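Local coordinates for protein GH127 beta-L-arabinofuranoside (Geobacillus stearothermophilus, PDB 4QK0) that probably hydrolyses beta-L-arabinofuranosides, removing L-arabinofuranose units as a glycoside hydrolase of family 127, at residues D353-E361 with G484-R492; N462-R470 with E525-P533. All coordinates share one frame; numbering follows the deposited sequence.

Interaction 1 (D353-E361 with G484-R492)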
loop_
_atom_site.group_PDB
_atom_site.type_symbol
_atom_site.label_atom_id
_atom_site.label_comp_id
_atom_site.label_asym_id
_atom_site.label_seq_id
_atom_site.Cartn_x
_atom_site.Cartn_y
_atom_site.Cartn_z
ATOM N N ASP A 353 29.233 16.139 -16.180
ATOM C CA ASP A 353 28.612 16.814 -15.052
ATOM C C ASP A 353 28.700 15.887 -13.825
ATOM O O ASP A 353 28.205 14.741 -13.828
ATOM C CB ASP A 353 27.173 17.156 -15.414
ATOM C CG ASP A 353 26.508 18.032 -14.403
ATOM O OD1 ASP A 353 26.796 17.952 -13.157
ATOM O OD2 ASP A 353 25.673 18.821 -14.860
ATOM N N GLY A 354 29.354 16.380 -12.800
ATOM C CA GLY A 354 29.475 15.689 -11.538
ATOM C C GLY A 354 28.142 15.158 -10.985
ATOM O O GLY A 354 28.137 14.131 -10.329
ATOM N N LYS A 355 27.019 15.797 -11.292
ATOM C CA LYS A 355 25.725 15.308 -10.775
ATOM C C LYS A 355 25.391 13.915 -11.264
ATOM O O LYS A 355 24.733 13.178 -10.573
ATOM C CB LYS A 355 24.600 16.283 -11.060
ATOM C CG LYS A 355 24.044 16.211 -12.485
ATOM C CD LYS A 355 23.248 17.491 -12.897
ATOM C CE LYS A 355 23.011 17.560 -14.400
ATOM N NZ LYS A 355 21.694 18.039 -14.805
ATOM N N TYR A 356 25.915 13.518 -12.417
ATOM C CA TYR A 356 25.713 12.183 -12.946
ATOM C C TYR A 356 26.498 11.183 -12.133
ATOM O O TYR A 356 26.021 10.073 -11.805
ATOM C CB TYR A 356 26.110 12.061 -14.440
ATOM C CG TYR A 356 25.375 13.051 -15.363
ATOM C CD1 TYR A 356 24.023 13.302 -15.206
ATOM C CD2 TYR A 356 26.016 13.692 -16.402
ATOM C CE1 TYR A 356 23.352 14.181 -16.029
ATOM C CE2 TYR A 356 25.348 14.588 -17.231
ATOM C CZ TYR A 356 24.032 14.845 -17.027
ATOM O OH TYR A 356 23.349 15.697 -17.849
ATOM N N ALA A 357 27.735 11.540 -11.841
ATOM C CA ALA A 357 28.575 10.628 -11.117
ATOM C C ALA A 357 28.140 10.568 -9.652
ATOM O O ALA A 357 28.374 9.577 -8.994
ATOM C CB ALA A 357 30.053 11.014 -11.256
ATOM N N ASP A 358 27.544 11.637 -9.160
ATOM C CA ASP A 358 27.009 11.711 -7.805
ATOM C C ASP A 358 25.920 10.675 -7.639
ATOM O O ASP A 358 25.966 9.895 -6.680
ATOM C CB ASP A 358 26.475 13.095 -7.471
ATOM C CG ASP A 358 27.592 14.119 -7.247
ATOM O OD1 ASP A 358 28.808 13.752 -7.022
ATOM O OD2 ASP A 358 27.238 15.319 -7.250
ATOM N N VAL A 359 25.053 10.571 -8.620
ATOM C CA VAL A 359 24.025 9.538 -8.645
ATOM C C VAL A 359 24.597 8.146 -8.795
ATOM O O VAL A 359 24.161 7.188 -8.103
ATOM C CB VAL A 359 22.986 9.827 -9.709
ATOM C CG1 VAL A 359 21.994 8.709 -9.862
ATOM C CG2 VAL A 359 22.212 11.060 -9.298
HETATM N N MSE A 360 25.540 7.989 -9.710
HETATM C CA MSE A 360 26.178 6.719 -9.901
HETATM C C MSE A 360 26.681 6.250 -8.557
HETATM O O MSE A 360 26.516 5.081 -8.210
HETATM C CB MSE A 360 27.365 6.929 -10.875
HETATM C CG MSE A 360 28.150 5.668 -11.105
HETATM SE SE MSE A 360 29.737 5.892 -12.270
HETATM C CE MSE A 360 28.731 6.193 -13.772
ATOM N N GLU A 361 27.367 7.147 -7.827
ATOM C CA GLU A 361 27.990 6.789 -6.562
ATOM C C GLU A 361 26.924 6.455 -5.525
ATOM O O GLU A 361 27.037 5.463 -4.790
ATOM C CB GLU A 361 28.867 7.932 -6.102
ATOM C CG GLU A 361 29.386 7.848 -4.689
ATOM C CD GLU A 361 30.294 9.003 -4.346
ATOM O OE1 GLU A 361 29.757 10.125 -4.124
ATOM O OE2 GLU A 361 31.550 8.794 -4.250
ATOM N N GLY A 484 40.725 15.623 -14.583
ATOM C CA GLY A 484 39.379 16.091 -14.150
ATOM C C GLY A 484 38.930 15.341 -12.904
ATOM O O GLY A 484 38.788 14.146 -12.952
ATOM N N LEU A 485 38.800 16.029 -11.792
ATOM C CA LEU A 485 38.454 15.391 -10.517
ATOM C C LEU A 485 37.039 15.753 -10.025
ATOM O O LEU A 485 36.774 16.913 -9.821
ATOM C CB LEU A 485 39.467 15.791 -9.461
ATOM C CG LEU A 485 40.926 15.594 -9.900
ATOM C CD1 LEU A 485 41.854 16.101 -8.826
ATOM C CD2 LEU A 485 41.246 14.164 -10.180
ATOM N N ARG A 486 36.152 14.767 -9.866
ATOM C CA ARG A 486 34.805 15.058 -9.381
ATOM C C ARG A 486 34.846 15.589 -7.969
ATOM O O ARG A 486 35.507 15.052 -7.086
ATOM C CB ARG A 486 33.906 13.838 -9.387
ATOM C CG ARG A 486 32.534 14.131 -8.731
ATOM C CD ARG A 486 31.568 12.999 -8.906
ATOM N NE ARG A 486 32.060 11.812 -8.227
ATOM C CZ ARG A 486 31.677 11.374 -7.026
ATOM N NH1 ARG A 486 30.737 11.997 -6.298
ATOM N NH2 ARG A 486 32.245 10.295 -6.569
ATOM N N ILE A 487 34.159 16.691 -7.771
ATOM C CA ILE A 487 33.979 17.227 -6.431
ATOM C C ILE A 487 32.570 16.742 -5.988
ATOM O O ILE A 487 31.553 17.216 -6.539
ATOM C CB ILE A 487 34.103 18.762 -6.413
ATOM C CG1 ILE A 487 35.423 19.201 -7.052
ATOM C CG2 ILE A 487 34.043 19.276 -4.978
ATOM C CD1 ILE A 487 36.677 18.558 -6.472
ATOM N N PRO A 488 32.508 15.766 -5.065
ATOM C CA PRO A 488 31.192 15.133 -4.778
ATOM C C PRO A 488 30.175 16.112 -4.271
ATOM O O PRO A 488 30.493 16.987 -3.458
ATOM C CB PRO A 488 31.513 14.132 -3.681
ATOM C CG PRO A 488 32.981 13.818 -3.908
ATOM C CD PRO A 488 33.569 15.144 -4.269
ATOM N N GLY A 489 29.010 16.053 -4.891
ATOM C CA GLY A 489 27.902 16.947 -4.544
ATOM C C GLY A 489 27.527 16.873 -3.074
ATOM O O GLY A 489 27.008 17.827 -2.562
ATOM N N TRP A 490 27.796 15.756 -2.392
ATOM C CA TRP A 490 27.495 15.665 -0.941
ATOM C C TRP A 490 28.485 16.460 -0.091
ATOM O O TRP A 490 28.233 16.735 1.088
ATOM C CB TRP A 490 27.423 14.204 -0.455
ATOM C CG TRP A 490 28.653 13.385 -0.725
ATOM C CD1 TRP A 490 28.804 12.464 -1.681
ATOM C CD2 TRP A 490 29.904 13.421 0.001
ATOM N NE1 TRP A 490 30.065 11.905 -1.616
ATOM C CE2 TRP A 490 30.758 12.500 -0.600
ATOM C CE3 TRP A 490 30.383 14.188 1.074
ATOM C CZ2 TRP A 490 32.067 12.296 -0.169
ATOM C CZ3 TRP A 490 31.664 13.996 1.507
ATOM C CH2 TRP A 490 32.507 13.051 0.880
ATOM N N CYS A 491 29.601 16.861 -0.684
ATOM C CA CYS A 491 30.699 17.430 0.061
ATOM C C CYS A 491 30.600 18.946 0.145
ATOM O O CYS A 491 30.249 19.556 -0.815
ATOM C CB CYS A 491 31.984 17.063 -0.672
ATOM S SG CYS A 491 33.424 17.663 0.151
ATOM N N ARG A 492 30.955 19.551 1.270
ATOM C CA ARG A 492 31.150 21.016 1.357
ATOM C C ARG A 492 32.650 21.141 1.569
ATOM O O ARG A 492 33.237 20.362 2.342
ATOM C CB ARG A 492 30.543 21.681 2.615
ATOM C CG ARG A 492 29.184 21.264 3.146
ATOM C CD ARG A 492 29.215 21.104 4.687
ATOM N NE ARG A 492 27.941 20.635 5.244
ATOM C CZ ARG A 492 26.922 21.411 5.656
ATOM N NH1 ARG A 492 27.016 22.748 5.629
ATOM N NH2 ARG A 492 25.798 20.842 6.125
HETATM O O HOH W 1 29.803 16.739 -8.343
#
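Arg-486, at the end of strand 479-486, reaches across to one side of helix 354-365 and meets two of its carboxylates. Its CB leaves the strand toward the helix and CG comes within 4.1 Å of Asp-358 OD1. CD then rests on Ala-357 CB at 3.4 Å, the small methyl letting the arginine chain pass this close to the helix. A bend at chi3 (64°) turns the guanidinium so that NE serves His-439 O while the other two nitrogens face the acids. NH1 bonds to Asp-358 OD1 at 2.7 Å and also to Glu-361 OE1; NH2 takes Glu-361 OE2 at 2.8 Å, an end-on, two-nitrogen grip with the planes 77° apart. Tyr-463 OH also bonds to OE2, and Trp-490 NE1 reaches OE1 of Glu-361 at 3.1 Å, on the opposite face from NH1. Gly-489 N points almost straight at Asp-358 OD1 (172°), and a CB at Gly-489 would collide with OD2. A leucine in place of Arg-486 would probably leave Asp-358 and Glu-361 without their shared counterion. One cation set between two acids probably balances much of their charge, and with the directed hydrogen bonds it ties the catalytic-domain helix to the middle domain.

Interaction 2 (N462-R470 with E525-P533)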
loop_
_atom_site.group_PDB
_atom_site.type_symbol
_atom_site.label_atom_id
_atom_site.label_comp_id
_atom_site.label_asym_id
_atom_site.label_seq_id
_atom_site.Cartn_x
_atom_site.Cartn_y
_atom_site.Cartn_z
ATOM N N ASN A 462 41.043 5.578 1.923
ATOM C CA ASN A 462 40.127 4.699 2.695
ATOM C C ASN A 462 38.647 5.036 2.453
ATOM O O ASN A 462 37.787 4.571 3.181
ATOM C CB ASN A 462 40.388 4.772 4.204
ATOM C CG ASN A 462 41.808 4.369 4.583
ATOM O OD1 ASN A 462 42.423 5.014 5.435
ATOM N ND2 ASN A 462 42.346 3.333 3.935
ATOM N N TYR A 463 38.369 5.835 1.421
ATOM C CA TYR A 463 37.021 6.071 0.960
ATOM C C TYR A 463 36.358 4.719 0.776
ATOM O O TYR A 463 36.983 3.782 0.261
ATOM C CB TYR A 463 37.100 6.799 -0.338
ATOM C CG TYR A 463 35.904 7.639 -0.810
ATOM C CD1 TYR A 463 34.863 7.073 -1.524
ATOM C CD2 TYR A 463 35.948 9.026 -0.717
ATOM C CE1 TYR A 463 33.859 7.860 -2.028
ATOM C CE2 TYR A 463 34.952 9.804 -1.244
ATOM C CZ TYR A 463 33.921 9.232 -1.891
ATOM O OH TYR A 463 32.918 10.038 -2.393
ATOM N N PRO A 464 35.075 4.594 1.192
ATOM C CA PRO A 464 34.183 5.667 1.597
ATOM C C PRO A 464 34.206 6.047 3.044
ATOM O O PRO A 464 33.433 6.933 3.447
ATOM C CB PRO A 464 32.817 5.102 1.246
ATOM C CG PRO A 464 32.968 3.661 1.504
ATOM C CD PRO A 464 34.370 3.322 1.079
ATOM N N TRP A 465 35.082 5.436 3.840
ATOM C CA TRP A 465 35.095 5.690 5.311
ATOM C C TRP A 465 35.777 6.976 5.671
ATOM O O TRP A 465 35.588 7.490 6.777
ATOM C CB TRP A 465 35.716 4.517 6.082
ATOM C CG TRP A 465 35.108 3.251 5.662
ATOM C CD1 TRP A 465 35.734 2.185 5.146
ATOM C CD2 TRP A 465 33.723 2.929 5.713
ATOM N NE1 TRP A 465 34.829 1.221 4.826
ATOM C CE2 TRP A 465 33.584 1.646 5.181
ATOM C CE3 TRP A 465 32.591 3.607 6.162
ATOM C CZ2 TRP A 465 32.362 0.998 5.084
ATOM C CZ3 TRP A 465 31.337 2.971 6.043
ATOM C CH2 TRP A 465 31.244 1.687 5.501
ATOM N N ASP A 466 36.564 7.507 4.739
ATOM C CA ASP A 466 37.329 8.720 4.981
ATOM C C ASP A 466 37.483 9.494 3.665
ATOM O O ASP A 466 37.549 8.880 2.581
ATOM C CB ASP A 466 38.691 8.295 5.572
ATOM C CG ASP A 466 39.662 9.413 5.636
ATOM O OD1 ASP A 466 39.529 10.248 6.542
ATOM O OD2 ASP A 466 40.539 9.465 4.745
ATOM N N GLY A 467 37.563 10.813 3.761
ATOM C CA GLY A 467 37.567 11.653 2.580
ATOM C C GLY A 467 38.920 12.111 2.031
ATOM O O GLY A 467 38.975 12.971 1.138
ATOM N N THR A 468 40.006 11.546 2.552
ATOM C CA THR A 468 41.358 11.880 2.099
ATOM C C THR A 468 41.766 10.924 0.978
ATOM O O THR A 468 41.694 9.685 1.100
ATOM C CB THR A 468 42.365 11.838 3.253
ATOM O OG1 THR A 468 42.073 12.923 4.168
ATOM C CG2 THR A 468 43.787 12.023 2.732
ATOM N N VAL A 469 42.131 11.525 -0.153
ATOM C CA VAL A 469 42.574 10.780 -1.326
ATOM C C VAL A 469 43.939 11.267 -1.798
ATOM O O VAL A 469 44.174 12.478 -1.962
ATOM C CB VAL A 469 41.603 10.935 -2.513
ATOM C CG1 VAL A 469 42.042 10.062 -3.656
ATOM C CG2 VAL A 469 40.171 10.578 -2.106
ATOM N N ARG A 470 44.834 10.317 -2.020
ATOM C CA ARG A 470 46.178 10.614 -2.522
ATOM C C ARG A 470 46.332 10.038 -3.932
ATOM O O ARG A 470 46.212 8.841 -4.135
ATOM C CB ARG A 470 47.182 9.992 -1.564
ATOM C CG ARG A 470 48.575 10.460 -1.853
ATOM C CD ARG A 470 49.676 9.589 -1.171
ATOM N NE ARG A 470 50.047 10.242 0.073
ATOM C CZ ARG A 470 50.703 9.664 1.079
ATOM N NH1 ARG A 470 51.103 8.392 1.027
ATOM N NH2 ARG A 470 50.959 10.387 2.160
ATOM N N GLU A 525 52.217 14.440 -6.872
ATOM C CA GLU A 525 51.218 14.000 -5.903
ATOM C C GLU A 525 50.107 15.038 -5.693
ATOM O O GLU A 525 50.363 16.210 -5.412
ATOM C CB GLU A 525 51.879 13.701 -4.588
ATOM C CG GLU A 525 50.974 12.887 -3.700
ATOM C CD GLU A 525 51.616 12.587 -2.355
ATOM O OE1 GLU A 525 52.500 11.724 -2.324
ATOM O OE2 GLU A 525 51.226 13.206 -1.339
ATOM N N VAL A 526 48.877 14.599 -5.910
ATOM C CA VAL A 526 47.690 15.405 -5.664
ATOM C C VAL A 526 47.012 14.820 -4.438
ATOM O O VAL A 526 46.731 13.627 -4.410
ATOM C CB VAL A 526 46.711 15.343 -6.837
ATOM C CG1 VAL A 526 45.483 16.217 -6.575
ATOM C CG2 VAL A 526 47.379 15.772 -8.131
ATOM N N LYS A 527 46.797 15.669 -3.427
ATOM C CA LYS A 527 46.017 15.305 -2.245
ATOM C C LYS A 527 44.669 15.996 -2.241
ATOM O O LYS A 527 44.574 17.239 -2.370
ATOM C CB LYS A 527 46.705 15.499 -0.877
ATOM C CG LYS A 527 47.425 14.224 -0.487
ATOM C CD LYS A 527 48.353 14.384 0.696
ATOM C CE LYS A 527 47.572 14.395 1.998
ATOM N NZ LYS A 527 47.273 13.021 2.470
ATOM N N LEU A 528 43.632 15.166 -2.119
ATOM C CA LEU A 528 42.255 15.643 -2.028
ATOM C C LEU A 528 41.746 15.390 -0.645
ATOM O O LEU A 528 41.971 14.324 -0.093
ATOM C CB LEU A 528 41.372 14.902 -2.985
ATOM C CG LEU A 528 41.762 14.857 -4.456
ATOM C CD1 LEU A 528 40.787 14.010 -5.246
ATOM C CD2 LEU A 528 41.724 16.252 -4.994
ATOM N N TYR A 529 41.059 16.383 -0.085
ATOM C CA TYR A 529 40.440 16.247 1.227
ATOM C C TYR A 529 38.973 16.671 1.129
ATOM O O TYR A 529 38.667 17.826 0.792
ATOM C CB TYR A 529 41.161 17.078 2.280
ATOM C CG TYR A 529 40.378 17.148 3.583
ATOM C CD1 TYR A 529 40.026 15.975 4.262
ATOM C CD2 TYR A 529 39.969 18.384 4.127
ATOM C CE1 TYR A 529 39.304 16.037 5.444
ATOM C CE2 TYR A 529 39.246 18.448 5.305
ATOM C CZ TYR A 529 38.918 17.271 5.955
ATOM O OH TYR A 529 38.182 17.316 7.110
ATOM N N PHE A 530 38.090 15.687 1.333
ATOM C CA PHE A 530 36.657 15.889 1.316
ATOM C C PHE A 530 36.174 15.693 2.754
ATOM O O PHE A 530 36.068 14.559 3.209
ATOM C CB PHE A 530 35.974 14.865 0.412
ATOM C CG PHE A 530 36.448 14.896 -1.025
ATOM C CD1 PHE A 530 36.364 16.071 -1.791
ATOM C CD2 PHE A 530 36.902 13.750 -1.642
ATOM C CE1 PHE A 530 36.775 16.104 -3.114
ATOM C CE2 PHE A 530 37.323 13.780 -2.969
ATOM C CZ PHE A 530 37.256 14.966 -3.710
ATOM N N PRO A 531 35.874 16.776 3.461
ATOM C CA PRO A 531 35.258 16.584 4.790
ATOM C C PRO A 531 33.976 15.712 4.787
ATOM O O PRO A 531 33.119 15.878 3.910
ATOM C CB PRO A 531 34.933 18.004 5.246
ATOM C CG PRO A 531 35.618 18.935 4.298
ATOM C CD PRO A 531 35.850 18.181 3.023
HETATM N N MSE A 532 33.898 14.757 5.721
HETATM C CA MSE A 532 32.746 13.831 5.874
HETATM C C MSE A 532 32.065 14.017 7.243
HETATM O O MSE A 532 32.104 13.120 8.079
HETATM C CB MSE A 532 33.201 12.354 5.753
HETATM C CG MSE A 532 33.534 11.977 4.347
HETATM SE SE MSE A 532 33.679 10.058 4.253
HETATM C CE MSE A 532 34.021 9.908 2.348
ATOM N N PRO A 533 31.438 15.173 7.481
ATOM C CA PRO A 533 30.605 15.289 8.659
ATOM C C PRO A 533 29.342 14.451 8.567
ATOM O O PRO A 533 28.938 14.044 7.458
ATOM C CB PRO A 533 30.174 16.761 8.633
ATOM C CG PRO A 533 30.160 17.128 7.194
ATOM C CD PRO A 533 31.334 16.356 6.611
#
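Gly-467 to Arg-470 and Lys-527 to Phe-530 run antiparallel, and Val-469 and Leu-528 form a hydrogen-bonded pair in which Val-469 N gives to Leu-528 O at 2.8 Å and Leu-528 N to Val-469 O at 2.7 Å. Phe-530 N extends the ladder to Gly-467 O, and the Gly-467 CA, bare of a side chain, comes within 3.3 Å of Phe-530 O, where a CB would clash. Val-469 and Leu-528 meet CB to CB at 4.0 Å on the buried face, as suits branched apolar residues. Thr-468, Arg-470, Lys-527 and Tyr-529 share the other face: Thr-468 CG2 lies 3.6 Å from Lys-527 NZ, and the poorly ordered Arg-470 makes a long salt bridge from NE to Glu-525 OE2. Before the strand, Asp-466 OD2 accepts from Thr-468 N in an Asx turn. Here the long unbranched chain of selenomethionine Met-532 reaches the turn that follows the cis peptide before Pro-464; extended beyond CG (chi2 -167°), it carries CE as far as Pro-464 O, at 3.2 Å, and to 3.7 Å from Tyr-463 CE2. Strand 524-529 lies between strands 468-475 and 495-498 of an antiparallel sheet; Leu-528 also touches Val-496, Phe-530 meets the ring of Tyr-441, and Trp-465 packs against strands 557-562 and 593-603.

Interactions 1 and 2 have centres 14 Å apart, on the same side of the chain's centre, and their segments alternate along the chain: 353-361, 462-470, 484-492, 525-533. Strands 468-475 and 479-486 follow each other within the middle-domain range but lie in different sheets, so the chain leaves one sheet for the other in going from interaction 2 to interaction 1. The two meet directly at Glu-361 OE2 and Tyr-463 OH, 2.6 Å apart and probably hydrogen-bonded, while Trp-490 packs on Tyr-463 and Pro-531. Interaction 1 thus joins the catalytic domain to the middle domain, interaction 2 pairs strands within the latter, and the Glu-361–Tyr-463 pair carries the interdomain join into the second contact.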